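Local coordinates for Phi class glutathione transferase GSTF1 (Populus tremula x Populus tremuloides, PDB 4RI6), which conjugates glutathione to electrophilic compounds, probably displacing a halide from organic halides, in the manner of plant Phi class detoxifying transferases, at the interface of chains A and B. Residues are numbered along the deposited sequence; one frame, centred on the assembly and turned at random. Chains: chain A/B, Phi class glutathione transferase GSTF1.

The interface of chains A and B. Residues chain A 101-102, 105, 147; chain B 53, 67-68.
B:Phe67 sets the CZ edge of its ring over one indole face of A:Trp102, toward the rim, at the heart of this dimer contact, where the N-terminal domain of one glutathione transferase subunit packs on the helical C-terminal domain of the other. The patch resembles the lock-and-key contact of other glutathione transferase classes, with B:Phe53 probably at the key position between A:Thr105 and A:Tyr147. The two aromatic systems meet edge-to-face, 86° apart for the six-membered indole ring, with CZ of B:Phe67 3.7 Å from CZ2 of A:Trp102. CG of B:Phe67 sits between its own backbone N and carbonyl carbon (chi1 59°), which throws the ring out from strand 65-67 toward helix 93-122 of chain A. Beside it, B:Phe53 presents its CZ corner to the methyl CG2 of A:Thr105 at 3.5 Å, the two side chains coming from opposite directions. A:Tyr147, from helix 130-150, borders the same ring edge to edge, CE1 standing 4.0 Å from CZ of B:Phe53. Further out, the chain of A:Gln101 runs extended past one face of B:Phe67, its amide plane turned 35° from the ring. Its side-chain carbonyl OE1 accepts a hydrogen bond from the backbone N of B:Phe67 at 3.1 Å, with the donor in the carbonyl plane. The hydroxyl OG1 of A:Thr105 donates to the backbone O of A:Gln101 one turn back (3.0 Å), which orients the CG2 methyl toward B:Phe53. Water 1 links that hydroxyl to the carboxylate OE2 of B:Glu68, a glutathione-pocket residue.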
# COMPACT_ATOMS: atom_id res chain seq x y z
N GLN A 101 4.93 -8.09 3.66
CA GLN A 101 5.24 -8.06 2.23
C GLN A 101 4.03 -8.53 1.41
O GLN A 101 3.82 -8.05 0.30
CB GLN A 101 6.48 -8.90 1.90
CG GLN A 101 6.27 -10.38 2.09
CD GLN A 101 7.57 -11.17 2.09
OE1 GLN A 101 8.52 -10.86 1.37
NE2 GLN A 101 7.61 -12.20 2.93
N TRP A 102 3.21 -9.43 1.96
CA TRP A 102 2.02 -9.92 1.26
C TRP A 102 0.86 -8.94 1.44
O TRP A 102 -0.01 -8.85 0.58
CB TRP A 102 1.65 -11.34 1.73
CG TRP A 102 2.68 -12.32 1.29
CD1 TRP A 102 3.70 -12.83 2.03
CD2 TRP A 102 2.84 -12.85 -0.03
NE1 TRP A 102 4.47 -13.65 1.26
CE2 TRP A 102 3.97 -13.67 -0.01
CE3 TRP A 102 2.12 -12.71 -1.22
CZ2 TRP A 102 4.40 -14.36 -1.12
CZ3 TRP A 102 2.56 -13.38 -2.32
CH2 TRP A 102 3.67 -14.20 -2.27
N THR A 105 1.64 -6.63 -1.25
CA THR A 105 1.21 -7.26 -2.49
C THR A 105 -0.29 -7.05 -2.71
O THR A 105 -0.71 -6.79 -3.83
CB THR A 105 1.63 -8.75 -2.50
OG1 THR A 105 3.06 -8.80 -2.51
CG2 THR A 105 1.11 -9.48 -3.73
N TYR A 147 0.07 -16.61 -7.01
CA TYR A 147 -0.50 -17.10 -5.77
C TYR A 147 -0.70 -18.60 -5.81
O TYR A 147 -0.51 -19.27 -4.82
CB TYR A 147 -1.84 -16.43 -5.46
CG TYR A 147 -1.82 -14.99 -5.01
CD1 TYR A 147 -0.69 -14.19 -5.16
CD2 TYR A 147 -2.94 -14.43 -4.41
CE1 TYR A 147 -0.72 -12.86 -4.74
CE2 TYR A 147 -2.96 -13.14 -4.00
CZ TYR A 147 -1.85 -12.36 -4.16
OH TYR A 147 -1.90 -11.05 -3.73
N PHE B 53 7.19 -11.88 -8.45
CA PHE B 53 6.49 -11.07 -9.44
C PHE B 53 7.45 -10.54 -10.48
O PHE B 53 7.05 -9.86 -11.42
CB PHE B 53 5.73 -9.92 -8.75
CG PHE B 53 4.68 -10.42 -7.81
CD1 PHE B 53 3.46 -10.84 -8.31
CD2 PHE B 53 4.93 -10.56 -6.46
CE1 PHE B 53 2.50 -11.36 -7.47
CE2 PHE B 53 3.95 -11.07 -5.61
CZ PHE B 53 2.75 -11.47 -6.13
N PHE B 67 10.25 -8.84 -0.14
CA PHE B 67 9.98 -7.99 -1.30
C PHE B 67 8.90 -6.97 -0.93
O PHE B 67 8.41 -6.96 0.18
CB PHE B 67 9.60 -8.82 -2.53
CG PHE B 67 8.40 -9.68 -2.36
CD1 PHE B 67 7.15 -9.22 -2.70
CD2 PHE B 67 8.53 -10.99 -1.92
CE1 PHE B 67 6.05 -10.03 -2.58
CE2 PHE B 67 7.41 -11.79 -1.79
CZ PHE B 67 6.19 -11.30 -2.11
N GLU B 68 8.61 -6.09 -1.89
CA GLU B 68 7.75 -4.91 -1.79
C GLU B 68 8.45 -3.80 -1.00
O GLU B 68 8.69 -3.92 0.19
CB GLU B 68 6.36 -5.23 -1.21
CG GLU B 68 5.36 -5.69 -2.28
CD GLU B 68 5.01 -4.60 -3.30
OE1 GLU B 68 5.35 -3.44 -3.05
OE2 GLU B 68 4.42 -4.91 -4.35
O HOH W 1 3.76 -7.30 -5.05